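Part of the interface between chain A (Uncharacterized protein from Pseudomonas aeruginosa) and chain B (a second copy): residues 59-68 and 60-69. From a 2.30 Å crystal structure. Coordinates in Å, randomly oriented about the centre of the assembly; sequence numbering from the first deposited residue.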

ATOM      1  N   VAL A  59       5.199  -6.836   7.761  1.00 22.76           N
ATOM      2  CA  VAL A  59       5.156  -6.400   6.370  1.00 20.69           C
ATOM      3  C   VAL A  59       4.573  -5.001   6.283  1.00 20.97           C
ATOM      4  O   VAL A  59       3.732  -4.614   7.103  1.00 22.63           O
ATOM      5  CB  VAL A  59       4.303  -7.347   5.493  1.00 20.06           C
ATOM      6  CG1 VAL A  59       5.045  -8.648   5.263  1.00 19.04           C
ATOM      7  CG2 VAL A  59       2.963  -7.610   6.174  1.00 19.99           C
ATOM      8  N   PRO A  60       5.015  -4.207   5.293  1.00 19.34           N
ATOM      9  CA  PRO A  60       4.505  -2.842   5.121  1.00 17.68           C
ATOM     10  C   PRO A  60       2.995  -2.850   4.916  1.00 16.22           C
ATOM     11  O   PRO A  60       2.472  -3.666   4.163  1.00 15.36           O
ATOM     12  CB  PRO A  60       5.251  -2.353   3.884  1.00 17.33           C
ATOM     13  CG  PRO A  60       6.542  -3.093   3.961  1.00 17.95           C
ATOM     14  CD  PRO A  60       6.092  -4.483   4.332  1.00 18.39           C
ATOM     15  N   MET A  61       2.307  -1.941   5.592  1.00 15.93           N
ATOM     16  CA  MET A  61       0.857  -1.847   5.463  1.00 18.27           C
ATOM     17  C   MET A  61       0.470  -1.768   3.995  1.00 18.40           C
ATOM     18  O   MET A  61      -0.547  -2.329   3.577  1.00 17.46           O
ATOM     19  CB  MET A  61       0.340  -0.607   6.200  1.00 20.65           C
ATOM     20  CG  MET A  61      -1.060  -0.187   5.781  1.00 23.63           C
ATOM     21  SD  MET A  61      -1.606   1.318   6.595  1.00 28.43           S
ATOM     22  CE  MET A  61      -2.286   0.662   8.100  1.00 27.68           C
ATOM     23  N   ALA A  62       1.294  -1.068   3.214  1.00 18.23           N
ATOM     24  CA  ALA A  62       1.044  -0.904   1.789  1.00 20.36           C
ATOM     25  C   ALA A  62       0.895  -2.247   1.075  1.00 20.35           C
ATOM     26  O   ALA A  62       0.052  -2.395   0.194  1.00 20.84           O
ATOM     27  CB  ALA A  62       2.178  -0.103   1.156  1.00 21.22           C
ATOM     28  N   TYR A  63       1.721  -3.216   1.461  1.00 19.72           N
ATOM     29  CA  TYR A  63       1.678  -4.538   0.858  1.00 20.16           C
ATOM     30  C   TYR A  63       0.271  -5.132   0.924  1.00 19.84           C
ATOM     31  O   TYR A  63      -0.240  -5.662  -0.067  1.00 17.32           O
ATOM     32  CB  TYR A  63       2.653  -5.479   1.567  1.00 21.57           C
ATOM     33  CG  TYR A  63       2.572  -6.911   1.095  1.00 23.04           C
ATOM     34  CD1 TYR A  63       2.962  -7.261  -0.197  1.00 23.83           C
ATOM     35  CD2 TYR A  63       2.042  -7.910   1.919  1.00 23.89           C
ATOM     36  CE1 TYR A  63       2.868  -8.584  -0.647  1.00 23.91           C
ATOM     37  CE2 TYR A  63       1.944  -9.230   1.482  1.00 22.71           C
ATOM     38  CZ  TYR A  63       2.339  -9.553   0.192  1.00 22.95           C
ATOM     39  OH  TYR A  63       2.236 -10.849  -0.250  1.00 25.32           O
ATOM     40  N   LEU A  64      -0.338  -5.043   2.101  1.00 19.19           N
ATOM     41  CA  LEU A  64      -1.684  -5.577   2.315  1.00 19.20           C
ATOM     42  C   LEU A  64      -2.734  -4.840   1.491  1.00 18.60           C
ATOM     43  O   LEU A  64      -3.885  -5.270   1.408  1.00 18.00           O
ATOM     44  CB  LEU A  64      -2.031  -5.495   3.800  1.00 19.38           C
ATOM     45  CG  LEU A  64      -1.055  -6.236   4.726  1.00 18.15           C
ATOM     46  CD1 LEU A  64      -1.290  -5.826   6.170  1.00 19.34           C
ATOM     47  CD2 LEU A  64      -1.227  -7.734   4.553  1.00 19.14           C
ATOM     48  N   TYR A  65      -2.325  -3.738   0.870  1.00 19.00           N
ATOM     49  CA  TYR A  65      -3.221  -2.934   0.037  1.00 19.91           C
ATOM     50  C   TYR A  65      -2.644  -2.766  -1.366  1.00 21.15           C
ATOM     51  O   TYR A  65      -2.945  -1.792  -2.055  1.00 20.89           O
ATOM     52  CB  TYR A  65      -3.436  -1.556   0.668  1.00 20.85           C
ATOM     53  CG  TYR A  65      -4.383  -1.546   1.844  1.00 21.49           C
ATOM     54  CD1 TYR A  65      -5.769  -1.570   1.653  1.00 21.17           C
ATOM     55  CD2 TYR A  65      -3.899  -1.526   3.155  1.00 21.63           C
ATOM     56  CE1 TYR A  65      -6.644  -1.556   2.734  1.00 21.77           C
ATOM     57  CE2 TYR A  65      -4.773  -1.517   4.246  1.00 21.83           C
ATOM     58  CZ  TYR A  65      -6.139  -1.539   4.026  1.00 21.04           C
ATOM     59  OH  TYR A  65      -6.997  -1.531   5.103  1.00 22.03           O
ATOM     60  N   CYS A  66      -1.816  -3.719  -1.782  1.00 22.67           N
ATOM     61  CA  CYS A  66      -1.192  -3.681  -3.103  1.00 23.59           C
ATOM     62  C   CYS A  66      -1.784  -4.731  -4.036  1.00 23.45           C
ATOM     63  O   CYS A  66      -1.317  -5.866  -4.079  1.00 24.33           O
ATOM     64  CB  CYS A  66       0.316  -3.894  -2.971  1.00 23.80           C
ATOM     65  SG  CYS A  66       1.156  -4.145  -4.547  1.00 23.94           S
ATOM     66  N   PRO A  67      -2.821  -4.368  -4.798  1.00 24.19           N
ATOM     67  CA  PRO A  67      -3.463  -5.307  -5.727  1.00 24.79           C
ATOM     68  C   PRO A  67      -2.559  -5.757  -6.879  1.00 24.80           C
ATOM     69  O   PRO A  67      -2.720  -6.859  -7.399  1.00 22.93           O
ATOM     70  CB  PRO A  67      -4.694  -4.540  -6.208  1.00 23.77           C
ATOM     71  CG  PRO A  67      -4.233  -3.120  -6.162  1.00 25.22           C
ATOM     72  CD  PRO A  67      -3.501  -3.058  -4.839  1.00 24.37           C
ATOM     73  N   GLU A  68      -1.620  -4.902  -7.280  1.00 25.47           N
ATOM     74  CA  GLU A  68      -0.705  -5.244  -8.359  1.00 26.72           C
ATOM     75  C   GLU A  68       0.310  -6.264  -7.871  1.00 27.80           C
ATOM     76  O   GLU A  68       1.190  -5.944  -7.078  1.00 27.83           O
ATOM     77  CB  GLU A  68       0.024  -4.002  -8.873  1.00 28.31           C
ATOM     78  CG  GLU A  68      -0.825  -3.035  -9.695  1.00 30.85           C
ATOM     79  CD  GLU A  68      -1.639  -2.093  -8.834  1.00 32.87           C
ATOM     80  OE1 GLU A  68      -1.119  -1.652  -7.783  1.00 32.20           O
ATOM     81  OE2 GLU A  68      -2.782  -1.757  -9.219  1.00 34.74           O
TER
ATOM     82  N   PRO B  60      -0.669   3.986  -7.384  1.00 19.34           N
ATOM     83  CA  PRO B  60      -0.964   2.663  -6.825  1.00 17.68           C
ATOM     84  C   PRO B  60      -1.740   2.786  -5.520  1.00 16.22           C
ATOM     85  O   PRO B  60      -1.410   3.612  -4.674  1.00 15.36           O
ATOM     86  CB  PRO B  60       0.424   2.065  -6.614  1.00 17.33           C
ATOM     87  CG  PRO B  60       1.227   2.699  -7.698  1.00 17.95           C
ATOM     88  CD  PRO B  60       0.772   4.135  -7.635  1.00 18.39           C
ATOM     89  N   MET B  61      -2.769   1.964  -5.370  1.00 15.93           N
ATOM     90  CA  MET B  61      -3.576   1.985  -4.155  1.00 18.27           C
ATOM     91  C   MET B  61      -2.677   1.881  -2.933  1.00 18.40           C
ATOM     92  O   MET B  61      -2.937   2.506  -1.901  1.00 17.46           O
ATOM     93  CB  MET B  61      -4.573   0.822  -4.163  1.00 20.65           C
ATOM     94  CG  MET B  61      -5.150   0.503  -2.793  1.00 23.63           C
ATOM     95  SD  MET B  61      -6.248  -0.920  -2.817  1.00 28.43           S
ATOM     96  CE  MET B  61      -7.789  -0.151  -3.253  1.00 27.68           C
ATOM     97  N   ALA B  62      -1.615   1.085  -3.059  1.00 18.23           N
ATOM     98  CA  ALA B  62      -0.673   0.885  -1.967  1.00 20.36           C
ATOM     99  C   ALA B  62      -0.098   2.207  -1.459  1.00 20.35           C
ATOM    100  O   ALA B  62       0.078   2.388  -0.256  1.00 20.84           O
ATOM    101  CB  ALA B  62       0.459  -0.030  -2.425  1.00 21.22           C
ATOM    102  N   TYR B  63       0.193   3.119  -2.382  1.00 19.72           N
ATOM    103  CA  TYR B  63       0.746   4.415  -2.024  1.00 20.16           C
ATOM    104  C   TYR B  63      -0.131   5.125  -0.992  1.00 19.84           C
ATOM    105  O   TYR B  63       0.369   5.655   0.005  1.00 17.32           O
ATOM    106  CB  TYR B  63       0.876   5.299  -3.265  1.00 21.57           C
ATOM    107  CG  TYR B  63       1.311   6.714  -2.963  1.00 23.04           C
ATOM    108  CD1 TYR B  63       2.589   6.980  -2.474  1.00 23.83           C
ATOM    109  CD2 TYR B  63       0.422   7.785  -3.104  1.00 23.89           C
ATOM    110  CE1 TYR B  63       2.990   8.287  -2.172  1.00 23.91           C
ATOM    111  CE2 TYR B  63       0.810   9.090  -2.807  1.00 22.71           C
ATOM    112  CZ  TYR B  63       2.088   9.328  -2.322  1.00 22.95           C
ATOM    113  OH  TYR B  63       2.475  10.609  -2.017  1.00 25.32           O
ATOM    114  N   LEU B  64      -1.433   5.133  -1.249  1.00 19.19           N
ATOM    115  CA  LEU B  64      -2.392   5.784  -0.354  1.00 19.20           C
ATOM    116  C   LEU B  64      -2.461   5.104   1.009  1.00 18.60           C
ATOM    117  O   LEU B  64      -3.075   5.623   1.941  1.00 18.00           O
ATOM    118  CB  LEU B  64      -3.772   5.789  -1.008  1.00 19.38           C
ATOM    119  CG  LEU B  64      -3.827   6.484  -2.377  1.00 18.15           C
ATOM    120  CD1 LEU B  64      -5.132   6.152  -3.080  1.00 19.34           C
ATOM    121  CD2 LEU B  64      -3.676   7.983  -2.194  1.00 19.14           C
ATOM    122  N   TYR B  65      -1.814   3.948   1.122  1.00 19.00           N
ATOM    123  CA  TYR B  65      -1.786   3.188   2.372  1.00 19.91           C
ATOM    124  C   TYR B  65      -0.348   2.918   2.805  1.00 21.15           C
ATOM    125  O   TYR B  65      -0.078   1.945   3.510  1.00 20.89           O
ATOM    126  CB  TYR B  65      -2.525   1.858   2.200  1.00 20.85           C
ATOM    127  CG  TYR B  65      -4.032   1.973   2.204  1.00 21.49           C
ATOM    128  CD1 TYR B  65      -4.740   2.104   3.403  1.00 21.17           C
ATOM    129  CD2 TYR B  65      -4.754   1.965   1.008  1.00 21.63           C
ATOM    130  CE1 TYR B  65      -6.127   2.205   3.411  1.00 21.77           C
ATOM    131  CE2 TYR B  65      -6.148   2.072   1.008  1.00 21.83           C
ATOM    132  CZ  TYR B  65      -6.823   2.197   2.211  1.00 21.04           C
ATOM    133  OH  TYR B  65      -8.196   2.302   2.207  1.00 22.03           O
ATOM    134  N   CYS B  66       0.568   3.782   2.382  1.00 22.67           N
ATOM    135  CA  CYS B  66       1.983   3.640   2.723  1.00 23.59           C
ATOM    136  C   CYS B  66       2.429   4.699   3.726  1.00 23.45           C
ATOM    137  O   CYS B  66       2.845   5.788   3.343  1.00 24.33           O
ATOM    138  CB  CYS B  66       2.833   3.734   1.456  1.00 23.80           C
ATOM    139  SG  CYS B  66       4.604   3.852   1.776  1.00 23.94           S
ATOM    140  N   PRO B  67       2.349   4.392   5.025  1.00 24.19           N
ATOM    141  CA  PRO B  67       2.753   5.343   6.068  1.00 24.79           C
ATOM    142  C   PRO B  67       4.249   5.671   6.066  1.00 24.80           C
ATOM    143  O   PRO B  67       4.646   6.762   6.472  1.00 22.93           O
ATOM    144  CB  PRO B  67       2.301   4.662   7.359  1.00 23.77           C
ATOM    145  CG  PRO B  67       2.434   3.211   7.027  1.00 25.22           C
ATOM    146  CD  PRO B  67       1.852   3.142   5.633  1.00 24.37           C
ATOM    147  N   GLU B  68       5.075   4.727   5.618  1.00 25.47           N
ATOM    148  CA  GLU B  68       6.512   4.949   5.566  1.00 26.72           C
ATOM    149  C   GLU B  68       6.845   5.901   4.429  1.00 27.80           C
ATOM    150  O   GLU B  68       6.746   5.542   3.259  1.00 27.83           O
ATOM    151  CB  GLU B  68       7.262   3.632   5.367  1.00 28.31           C
ATOM    152  CG  GLU B  68       7.298   2.707   6.581  1.00 30.85           C
ATOM    153  CD  GLU B  68       6.043   1.869   6.715  1.00 32.87           C
ATOM    154  OE1 GLU B  68       5.510   1.429   5.670  1.00 32.20           O
ATOM    155  OE2 GLU B  68       5.607   1.614   7.860  1.00 34.74           O
ATOM    156  N   ASP B  69       7.245   7.123   4.774  1.00 29.44           N
ATOM    157  CA  ASP B  69       7.574   8.136   3.765  1.00 30.83           C
ATOM    158  C   ASP B  69       8.569   7.666   2.707  1.00 30.35           C
ATOM    159  O   ASP B  69       8.366   7.912   1.519  1.00 29.43           O
ATOM    160  CB  ASP B  69       8.100   9.401   4.442  1.00 32.58           C
ATOM    161  CG  ASP B  69       7.064  10.071   5.331  1.00 35.92           C
ATOM    162  OD1 ASP B  69       6.039  10.552   4.800  1.00 36.96           O
ATOM    163  OD2 ASP B  69       7.266  10.099   6.566  1.00 37.29           O
TER
HETATM  164  O   HOH W   1       3.854   0.829   3.760  1.00 15.94           O
HETATM  165  O   HOH W   2      -0.608  -0.994  -5.321  1.00 15.94           O

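The two copies of one tyrosine stack on each other: the rings of Y65(A) and Y65(B) lie face to face, centroids 3.7 Å apart and planes only 6° from parallel, with CG of Y65(A) 3.6 Å from CG of Y65(B). Both side chains adopt the m rotamer, and each hydroxyl is hydrogen-bonded elsewhere in the structure, so the polar ends are satisfied while the ring faces pack. Beside the stack the backbones come close, the CA atoms of A62(A) and A62(B) standing 4.5 Å apart. The alanine methyls point sideways from this close approach and still meet, CB of A62(A) lying 4.0 Å from CB of A62(B) and 3.9 Å from CB of C66(B). M61(A) extends along the partner, its CG 3.3 Å from O of Y65(B) and its SD 4.0 Å from CD of P67(B); M61(B) repeats both contacts. No direct hydrogen bond joins the stretches. N of A62(A) approaches O of Y65(B) to 3.3 Å, but the angle is poor. Instead, this amide donates to water 1 (N of A62(A) to the water O, 3.2 Å), which in turn donates to the carboxylate of E68(B) (water O to OE1 of E68(B), 2.6 Å). Water 2 builds the equivalent bridge between A62(B) and E68(A), linking backbone to acid across a largely apolar contact.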